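Local coordinates for uncharacterized protein (Bacteroides vulgatus, PDB 4FMR) that probably binds DNA through an HU/IHF-like domain that is likely to work as a dimer, and also carries an Ig-like domain, at the interface of chains A and B. Residues are numbered along the deposited sequence; one frame, centred on the assembly and turned at random. Chains: chain A/B, uncharacterized hypothetical protein.

The interface of chains A and B. Residues chain A 66, 69, 103-104, 106; chain B 79, 108, 112, 116.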
loop_
_atom_site.group_PDB
_atom_site.type_symbol
_atom_site.label_atom_id
_atom_site.label_comp_id
_atom_site.label_asym_id
_atom_site.label_seq_id
_atom_site.Cartn_x
_atom_site.Cartn_y
_atom_site.Cartn_z
ATOM N N ALA A 66 -15.114 -2.723 -2.088
ATOM C CA ALA A 66 -14.695 -4.131 -2.007
ATOM C C ALA A 66 -15.185 -4.895 -3.223
ATOM O O ALA A 66 -14.387 -5.588 -3.863
ATOM C CB ALA A 66 -15.196 -4.798 -0.719
ATOM N N LEU A 69 -13.202 -3.807 -6.465
ATOM C CA LEU A 69 -11.864 -4.384 -6.472
ATOM C C LEU A 69 -11.880 -5.882 -6.744
ATOM O O LEU A 69 -11.012 -6.384 -7.473
ATOM C CB LEU A 69 -11.166 -4.100 -5.114
ATOM C CG LEU A 69 -10.813 -2.628 -4.889
ATOM C CD1 LEU A 69 -10.500 -2.342 -3.426
ATOM C CD2 LEU A 69 -9.667 -2.206 -5.796
ATOM N N TYR A 103 -4.616 -10.057 -3.178
ATOM C CA TYR A 103 -4.466 -8.955 -2.237
ATOM C C TYR A 103 -4.818 -7.682 -2.993
ATOM O O TYR A 103 -4.920 -7.681 -4.227
ATOM C CB TYR A 103 -3.073 -8.896 -1.540
ATOM C CG TYR A 103 -1.903 -8.543 -2.439
ATOM C CD1 TYR A 103 -1.355 -9.483 -3.305
ATOM C CD2 TYR A 103 -1.346 -7.268 -2.422
ATOM C CE1 TYR A 103 -0.285 -9.163 -4.140
ATOM C CE2 TYR A 103 -0.275 -6.934 -3.259
ATOM C CZ TYR A 103 0.275 -7.897 -4.090
ATOM O OH TYR A 103 1.313 -7.583 -4.939
ATOM N N VAL A 104 -5.072 -6.614 -2.258
ATOM C CA VAL A 104 -5.342 -5.335 -2.892
ATOM C C VAL A 104 -4.152 -4.478 -2.589
ATOM O O VAL A 104 -3.787 -4.321 -1.423
ATOM C CB VAL A 104 -6.680 -4.684 -2.456
ATOM C CG1 VAL A 104 -6.794 -3.241 -2.962
ATOM C CG2 VAL A 104 -7.870 -5.523 -2.906
ATOM N N LEU A 106 -2.628 -0.852 -2.460
ATOM C CA LEU A 106 -3.107 0.504 -2.237
ATOM C C LEU A 106 -1.991 1.508 -2.271
ATOM O O LEU A 106 -0.917 1.278 -1.715
ATOM C CB LEU A 106 -3.821 0.607 -0.877
ATOM C CG LEU A 106 -4.999 -0.330 -0.629
ATOM C CD1 LEU A 106 -5.273 -0.433 0.832
ATOM C CD2 LEU A 106 -6.246 0.147 -1.359
ATOM N N LEU B 79 -11.488 -0.733 4.887
ATOM C CA LEU B 79 -10.809 -0.840 3.603
ATOM C C LEU B 79 -9.301 -0.811 3.711
ATOM O O LEU B 79 -8.644 -1.380 2.848
ATOM C CB LEU B 79 -11.241 0.302 2.654
ATOM C CG LEU B 79 -12.668 0.251 2.107
ATOM C CD1 LEU B 79 -12.900 1.392 1.173
ATOM C CD2 LEU B 79 -12.960 -1.082 1.388
ATOM N N GLN B 108 -4.265 -3.266 2.924
ATOM C CA GLN B 108 -5.684 -3.645 2.876
ATOM C C GLN B 108 -6.246 -3.891 4.307
ATOM O O GLN B 108 -5.541 -4.399 5.190
ATOM C CB GLN B 108 -5.891 -4.887 1.984
ATOM C CG GLN B 108 -5.176 -6.165 2.489
ATOM C CD GLN B 108 -5.409 -7.377 1.612
ATOM O OE1 GLN B 108 -5.427 -7.300 0.383
ATOM N NE2 GLN B 108 -5.543 -8.538 2.227
ATOM N N LEU B 112 -11.662 -5.797 2.923
ATOM C CA LEU B 112 -11.037 -6.324 1.725
ATOM C C LEU B 112 -10.596 -7.752 1.935
ATOM O O LEU B 112 -10.837 -8.577 1.050
ATOM C CB LEU B 112 -9.865 -5.450 1.258
ATOM C CG LEU B 112 -10.287 -4.050 0.752
ATOM C CD1 LEU B 112 -9.078 -3.254 0.274
ATOM C CD2 LEU B 112 -11.387 -4.146 -0.315
ATOM N N ILE B 116 -11.930 -10.895 -0.272
ATOM C CA ILE B 116 -10.963 -11.800 -0.931
ATOM C C ILE B 116 -11.376 -13.268 -0.698
ATOM O O ILE B 116 -11.219 -14.092 -1.604
ATOM C CB ILE B 116 -9.510 -11.519 -0.452
ATOM C CG1 ILE B 116 -8.969 -10.252 -1.141
ATOM C CG2 ILE B 116 -8.581 -12.722 -0.711
ATOM C CD1 ILE B 116 -7.755 -9.617 -0.507
HETATM O O HOH W 1 -2.525 -4.447 0.912
#
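Strand 101-108 of chain A meets the end of the same strand and the helix after it, 110-117, in chain B, a patch of the two-fold interface between HU/IHF-like domains, a family that typically works as intertwined dimers. The side chain of B:Gln108 runs roughly alongside the chain A strand, on the side where A:Val104 N and O face chain B, and puts its amide oxygen, OE1, 2.8 Å from the backbone N of A:Val104. The N-H points almost straight at the oxygen, 160° at the hydrogen, and lies nearly in line with the C=O bond. CG of B:Gln108 sits between its own backbone N and carbonyl carbon (chi1 63°), and the chain runs extended from there (chi2 179°), which carries the amide oxygen to A:Val104 N, while the backbone of B:Gln108 stays beside A:Val104 O. At the other end of the same residue, water 1 bridges the backbones: it lies 2.7 Å from A:Val104 O and 2.9 Å from B:Gln108 N. Both backbone polar groups of A:Val104 are thus engaged by B:Gln108, one directly and one through water, much as a neighbouring strand would engage them. A leucine in place of B:Gln108 would probably leave the A:Val104 N-H without its acceptor across the interface.

Beside this polar seam lies an apolar one centred on B:Leu112, whose two methyl groups divide the work. CD1 faces the A:Val104 side chain, 3.9 Å from its CB, the two side chains crossing at about a right angle. CD2 turns towards the end of helix 51-69, touching A:Leu69 CD1 at 3.7 Å and packing against A:Ala66, where the small side chain lets it approach the helix backbone. The seam is flanked by A:Leu106, whose CD1 rests 3.8 Å from B:Gln108 CA, and by B:Ile116, whose CD1 lies 3.8 Å from A:Tyr103 CA.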